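Side-chain contacts in phosphate-binding protein PstS (Borrelia burgdorferi, PDB 4N13), which binds inorganic phosphate as the solute-binding lipoprotein of the PstSACB ABC transporter, which imports phosphate: residues A[27-32]-A[243-248]; A[208-213]-A[218-223]. One frame throughout, in Å; residues are numbered along the deposited sequence. Where two conformers were deposited one is given.

From the N terminus the chain runs through strand 12-18 into helix 23-36, which holds the first half of contact 1. It then builds most of the two-lobed protein before helix 237-246 brings residues 243-248 back against that early helix, so contact 1 closes a loop of more than two hundred residues and joins an early helix to a late one within one lobe. Contact 2 falls within this long loop and closes a very short one: residues 208-213 and 218-223 fold onto each other around helix 212-216, where the chain enters strand 223-230. The contacts do not touch, their nearest atoms being about 9 Å apart, but strand 223-230 leads from contact 2 toward helix 237-246 of contact 1.

Contact 1: A[27-32]-A[243-248]; sequences DEMILR and IDFMTS
The carbonyl O of Phe245, whose ring packs on Met29 and Arg32, accepts a hydrogen bond from Ser248 N at 3.1 Å. The Ser248 hydroxyl is also placed against this oxygen, but in one of two conformers and too close to be trusted, so that bond is doubtful. In this conformer the hydroxyl also caps Gly251 N, at the start of helix 249-257. With CG anti to the backbone N (chi1 178°), the Phe245 ring is carried to the flank of helix 23-36. There Phe245 CE2 lies 3.4 Å from Met29 O, while Arg32 CB approaches Phe245 CZ at 4.0 Å; both come obliquely to the ring, which also meets that of Tyr33. Beside it, the extended Met29 side chain crosses that of Met246 at about a right angle, Met29 SD lying 3.8 Å from Met246 CG. No hydrogen bond joins the segments; side-chain packing holds them, together with the approach of the Met29 carbonyl to the ring. Arg32 NH1 pairs with Glu28 OE2 in a salt bridge whose hydrogen bond is long and weak. Here the first helix of a class II periplasmic binding protein meets a late one beside strand 223-230, with Met246 about 10 Å, side chain to side chain, from Ser19 of the phosphate site inferred by similarity.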
loop_
_atom_site.group_PDB
_atom_site.type_symbol
_atom_site.label_atom_id
_atom_site.label_comp_id
_atom_site.label_asym_id
_atom_site.label_seq_id
_atom_site.Cartn_x
_atom_site.Cartn_y
_atom_site.Cartn_z
ATOM N N ASP A 27 2.801 -14.539 -10.077
ATOM C CA ASP A 27 2.501 -15.816 -10.721
ATOM C C ASP A 27 2.008 -15.616 -12.142
ATOM O O ASP A 27 2.435 -16.330 -13.060
ATOM C CB ASP A 27 1.471 -16.616 -9.924
ATOM C CG ASP A 27 2.024 -17.141 -8.597
ATOM O OD1 ASP A 27 3.255 -17.074 -8.394
ATOM O OD2 ASP A 27 1.232 -17.607 -7.754
ATOM N N GLU A 28 1.122 -14.641 -12.334
ATOM C CA GLU A 28 0.657 -14.380 -13.692
ATOM C C GLU A 28 1.786 -13.830 -14.563
ATOM O O GLU A 28 1.893 -14.157 -15.748
ATOM C CB GLU A 28 -0.543 -13.441 -13.698
ATOM C CG GLU A 28 -1.068 -13.196 -15.103
ATOM C CD GLU A 28 -2.365 -12.447 -15.166
ATOM O OE1 GLU A 28 -3.005 -12.246 -14.112
ATOM O OE2 GLU A 28 -2.743 -12.069 -16.292
ATOM N N MET A 29 2.621 -12.966 -13.992
ATOM C CA MET A 29 3.762 -12.454 -14.731
ATOM C C MET A 29 4.679 -13.580 -15.180
ATOM O O MET A 29 5.177 -13.560 -16.307
ATOM C CB MET A 29 4.555 -11.446 -13.922
ATOM C CG MET A 29 3.920 -10.107 -13.716
ATOM S SD MET A 29 4.883 -9.081 -12.616
ATOM C CE MET A 29 4.078 -7.508 -12.850
ATOM N N ILE A 30 4.920 -14.550 -14.299
ATOM C CA ILE A 30 5.745 -15.700 -14.650
ATOM C C ILE A 30 5.146 -16.457 -15.825
ATOM O O ILE A 30 5.833 -16.795 -16.794
ATOM C CB ILE A 30 5.922 -16.620 -13.423
ATOM C CG1 ILE A 30 6.871 -15.958 -12.419
ATOM C CG2 ILE A 30 6.445 -18.008 -13.834
ATOM C CD1 ILE A 30 6.886 -16.582 -11.048
ATOM N N LEU A 31 3.856 -16.735 -15.754
ATOM C CA LEU A 31 3.258 -17.548 -16.801
ATOM C C LEU A 31 3.145 -16.787 -18.116
ATOM O O LEU A 31 3.336 -17.365 -19.183
ATOM C CB LEU A 31 1.915 -18.114 -16.346
ATOM C CG LEU A 31 2.085 -19.252 -15.317
ATOM C CD1 LEU A 31 0.810 -19.541 -14.567
ATOM C CD2 LEU A 31 2.604 -20.522 -15.972
ATOM N N ARG A 32 2.902 -15.487 -18.055
ATOM C CA ARG A 32 2.847 -14.715 -19.288
ATOM C C ARG A 32 4.223 -14.455 -19.875
ATOM O O ARG A 32 4.382 -14.477 -21.101
ATOM C CB ARG A 32 2.037 -13.455 -19.063
ATOM C CG ARG A 32 0.582 -13.863 -18.814
ATOM C CD ARG A 32 -0.374 -12.730 -18.777
ATOM N NE ARG A 32 -0.533 -12.126 -20.082
ATOM C CZ ARG A 32 -1.276 -11.055 -20.290
ATOM N NH1 ARG A 32 -1.902 -10.490 -19.266
ATOM N NH2 ARG A 32 -1.385 -10.554 -21.504
ATOM N N ILE A 243 12.762 -8.537 -15.144
ATOM C CA ILE A 243 12.448 -7.224 -14.596
ATOM C C ILE A 243 11.906 -6.299 -15.684
ATOM O O ILE A 243 10.942 -5.556 -15.457
ATOM C CB ILE A 243 13.677 -6.626 -13.888
ATOM C CG1 ILE A 243 14.015 -7.501 -12.681
ATOM C CG2 ILE A 243 13.425 -5.162 -13.542
ATOM C CD1 ILE A 243 15.262 -7.101 -11.941
ATOM N N ASP A 244 12.503 -6.365 -16.867
ATOM C CA ASP A 244 12.019 -5.587 -18.003
ATOM C C ASP A 244 10.578 -5.960 -18.351
ATOM O O ASP A 244 9.763 -5.093 -18.678
ATOM C CB ASP A 244 12.935 -5.809 -19.198
ATOM C CG ASP A 244 12.455 -5.105 -20.436
ATOM O OD1 ASP A 244 12.500 -3.863 -20.465
ATOM O OD2 ASP A 244 12.020 -5.800 -21.374
ATOM N N PHE A 245 10.214 -7.231 -18.214
ATOM C CA PHE A 245 8.824 -7.630 -18.423
ATOM C C PHE A 245 7.908 -7.084 -17.327
ATOM O O PHE A 245 6.807 -6.603 -17.598
ATOM C CB PHE A 245 8.698 -9.153 -18.516
ATOM C CG PHE A 245 7.275 -9.608 -18.692
ATOM C CD1 PHE A 245 6.650 -9.520 -19.933
ATOM C CD2 PHE A 245 6.544 -10.081 -17.622
ATOM C CE1 PHE A 245 5.338 -9.913 -20.094
ATOM C CE2 PHE A 245 5.226 -10.468 -17.787
ATOM C CZ PHE A 245 4.626 -10.385 -19.028
ATOM N N MET A 246 8.356 -7.137 -16.076
ATOM C CA MET A 246 7.560 -6.650 -14.947
ATOM C C MET A 246 7.145 -5.187 -15.112
ATOM O O MET A 246 6.054 -4.797 -14.689
ATOM C CB MET A 246 8.315 -6.816 -13.627
ATOM C CG MET A 246 8.500 -8.272 -13.191
ATOM S SD MET A 246 9.273 -8.386 -11.561
ATOM C CE MET A 246 7.884 -7.803 -10.538
ATOM N N THR A 247 8.045 -4.388 -15.680
ATOM C CA THR A 247 7.832 -2.956 -15.836
ATOM C C THR A 247 7.338 -2.584 -17.250
ATOM O O THR A 247 7.226 -1.423 -17.573
ATOM C CB THR A 247 9.108 -2.167 -15.474
ATOM O OG1 THR A 247 10.183 -2.570 -16.323
ATOM C CG2 THR A 247 9.501 -2.431 -14.025
ATOM N N SER A 248 7.050 -3.593 -18.065
ATOM C CA SER A 248 6.484 -3.410 -19.398
ATOM C C SER A 248 4.982 -3.134 -19.305
ATOM O O SER A 248 4.349 -3.394 -18.286
ATOM C CB SER A 248 6.679 -4.684 -20.227
ATOM O OG SER A 248 5.810 -5.716 -19.757
#

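Contact 2: A[208-213]-A[218-223]; sequences TYPTKE and NKYTIK. With SO4 (sulfate ion), chain E.
The ring of Tyr220 has Pro210 over one face and the carbonyl O of Thr208 at its edge. Pro210 CB sits 3.4 Å from the ring centroid, 8° off the normal, a CH-pi contact aimed almost straight at the middle of the ring. CG and CD of the proline extend this cover toward Tyr220 CE1, while Thr208 O lies near the ring plane, 3.5 Å from Tyr220 CD1. The two segments flank the short helix 212-216, which begins after the N-cap residue Thr211 and ends in a Schellman motif at Asn218, so the chain turns back and Tyr220 arrives opposite the residues that precede the helix. A chi1 of -175° turns the Tyr220 ring away from its own backbone N, and the hydroxyl at its far end is hydrogen-bonded to Leu89 O. This bond and the packing on Ile90 tie the small helical turn to strand 80-93, one of the long strands that run between the lobes of this class II binding protein.

Thr208 packs beside the tyrosine: its CG2 meets Tyr220 CB at 4.0 Å and Lys219 CG at 3.7 Å. Its hydroxyl, hydrogen-bonded to Asn206 O, also lies against the lysine chain, with Thr208 OG1 3.5 Å from Lys219 CG. Beyond that point Lys219, in one of its two conformers, stretches out fully extended across Thr208 to a sulfate ion probably taken from the crystallisation liquor, where Lys219 NZ donates to sulfate O3 at 2.6 Å.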
loop_
_atom_site.group_PDB
_atom_site.type_symbol
_atom_site.label_atom_id
_atom_site.label_comp_id
_atom_site.label_asym_id
_atom_site.label_seq_id
_atom_site.Cartn_x
_atom_site.Cartn_y
_atom_site.Cartn_z
ATOM N N THR A 208 -3.850 16.869 -1.592
ATOM C CA THR A 208 -3.616 15.987 -2.719
ATOM C C THR A 208 -4.656 14.874 -2.770
ATOM O O THR A 208 -4.803 14.119 -1.814
ATOM C CB THR A 208 -2.220 15.339 -2.630
ATOM O OG1 THR A 208 -1.231 16.335 -2.374
ATOM C CG2 THR A 208 -1.883 14.578 -3.909
ATOM N N TYR A 209 -5.380 14.775 -3.880
ATOM C CA TYR A 209 -6.255 13.643 -4.093
ATOM C C TYR A 209 -5.459 12.473 -4.622
ATOM O O TYR A 209 -4.505 12.667 -5.379
ATOM C CB TYR A 209 -7.380 14.002 -5.062
ATOM C CG TYR A 209 -8.441 14.839 -4.392
ATOM C CD1 TYR A 209 -9.343 14.268 -3.496
ATOM C CD2 TYR A 209 -8.521 16.203 -4.618
ATOM C CE1 TYR A 209 -10.289 15.023 -2.864
ATOM C CE2 TYR A 209 -9.478 16.968 -3.999
ATOM C CZ TYR A 209 -10.372 16.371 -3.123
ATOM O OH TYR A 209 -11.349 17.118 -2.484
ATOM N N PRO A 210 -5.856 11.251 -4.222
ATOM C CA PRO A 210 -5.172 10.035 -4.663
ATOM C C PRO A 210 -5.593 9.660 -6.083
ATOM O O PRO A 210 -6.711 9.243 -6.322
ATOM C CB PRO A 210 -5.610 8.985 -3.626
ATOM C CG PRO A 210 -6.909 9.489 -3.087
ATOM C CD PRO A 210 -6.913 10.974 -3.230
ATOM N N THR A 211 -4.682 9.857 -7.023
ATOM C CA THR A 211 -4.885 9.551 -8.436
ATOM C C THR A 211 -3.649 8.828 -8.950
ATOM O O THR A 211 -2.603 8.837 -8.312
ATOM C CB THR A 211 -5.079 10.824 -9.287
ATOM O OG1 THR A 211 -3.832 11.521 -9.401
ATOM C CG2 THR A 211 -6.135 11.737 -8.664
ATOM N N LYS A 212 -3.727 8.203 -10.113
ATOM C CA LYS A 212 -2.556 7.535 -10.630
ATOM C C LYS A 212 -1.374 8.515 -10.736
ATOM O O LYS A 212 -0.234 8.164 -10.432
ATOM C CB LYS A 212 -2.851 6.873 -11.966
ATOM C CG LYS A 212 -1.697 5.999 -12.449
ATOM C CD LYS A 212 -2.114 5.152 -13.623
ATOM C CE LYS A 212 -0.995 4.227 -14.066
ATOM N NZ LYS A 212 -1.473 3.339 -15.157
ATOM N N GLU A 213 -1.633 9.755 -11.138
ATOM C CA GLU A 213 -0.554 10.736 -11.297
ATOM C C GLU A 213 0.076 11.145 -9.963
ATOM O O GLU A 213 1.310 11.220 -9.837
ATOM C CB GLU A 213 -1.061 11.987 -12.021
ATOM C CG GLU A 213 -1.434 11.765 -13.490
ATOM C CD GLU A 213 -0.255 11.362 -14.374
ATOM O OE1 GLU A 213 0.896 11.744 -14.060
ATOM O OE2 GLU A 213 -0.481 10.670 -15.400
ATOM N N ASN A 218 4.546 10.462 -6.033
ATOM C CA ASN A 218 4.736 10.414 -4.579
ATOM C C ASN A 218 4.235 11.693 -3.880
ATOM O O ASN A 218 4.629 11.999 -2.752
ATOM C CB ASN A 218 6.191 10.101 -4.169
ATOM C CG ASN A 218 6.707 8.761 -4.706
ATOM O OD1 ASN A 218 5.967 7.977 -5.280
ATOM N ND2 ASN A 218 8.013 8.501 -4.496
ATOM N N LYS A 219 3.352 12.432 -4.545
ATOM C CA LYS A 219 2.695 13.581 -3.919
ATOM C C LYS A 219 1.581 13.128 -2.978
ATOM O O LYS A 219 1.349 13.746 -1.947
ATOM C CB LYS A 219 2.114 14.515 -4.979
ATOM C CG LYS A 219 1.572 15.822 -4.410
ATOM C CD LYS A 219 1.213 16.812 -5.515
ATOM C CE LYS A 219 0.692 18.125 -4.946
ATOM N NZ LYS A 219 0.300 19.094 -5.998
ATOM N N TYR A 220 0.882 12.062 -3.351
ATOM C CA TYR A 220 -0.076 11.422 -2.467
ATOM C C TYR A 220 0.681 10.415 -1.645
ATOM O O TYR A 220 1.330 9.519 -2.186
ATOM C CB TYR A 220 -1.174 10.722 -3.228
ATOM C CG TYR A 220 -2.208 10.168 -2.269
ATOM C CD1 TYR A 220 -3.157 10.995 -1.698
ATOM C CD2 TYR A 220 -2.203 8.838 -1.894
ATOM C CE1 TYR A 220 -4.090 10.506 -0.820
ATOM C CE2 TYR A 220 -3.142 8.326 -1.013
ATOM C CZ TYR A 220 -4.081 9.181 -0.470
ATOM O OH TYR A 220 -5.038 8.739 0.406
ATOM N N THR A 221 0.594 10.557 -0.330
ATOM C CA THR A 221 1.533 9.920 0.567
ATOM C C THR A 221 1.088 8.570 1.158
ATOM O O THR A 221 1.904 7.828 1.695
ATOM C CB THR A 221 1.892 10.878 1.725
ATOM O OG1 THR A 221 0.686 11.355 2.338
ATOM C CG2 THR A 221 2.715 12.057 1.207
ATOM N N ILE A 222 -0.196 8.250 1.073
ATOM C CA ILE A 222 -0.725 7.067 1.764
ATOM C C ILE A 222 -0.701 5.836 0.854
ATOM O O ILE A 222 -1.713 5.427 0.297
ATOM C CB ILE A 222 -2.156 7.302 2.319
ATOM C CG1 ILE A 222 -2.314 8.690 2.939
ATOM C CG2 ILE A 222 -2.500 6.210 3.324
ATOM C CD1 ILE A 222 -1.418 8.951 4.091
ATOM N N LYS A 223 0.481 5.281 0.659
ATOM C CA LYS A 223 0.630 4.090 -0.161
ATOM C C LYS A 223 1.906 3.378 0.179
ATOM O O LYS A 223 2.869 3.998 0.614
ATOM C CB LYS A 223 0.613 4.411 -1.663
ATOM C CG LYS A 223 1.888 5.041 -2.237
ATOM C CD LYS A 223 1.995 6.517 -2.004
ATOM C CE LYS A 223 3.184 7.133 -2.755
ATOM N NZ LYS A 223 4.485 6.669 -2.168
HETATM S S SO4 E . 3.539 20.175 -5.983
HETATM O O1 SO4 E . 3.531 19.557 -4.654
HETATM O O2 SO4 E . 3.741 19.121 -6.975
HETATM O O3 SO4 E . 2.258 20.826 -6.200
HETATM O O4 SO4 E . 4.666 21.107 -6.062
#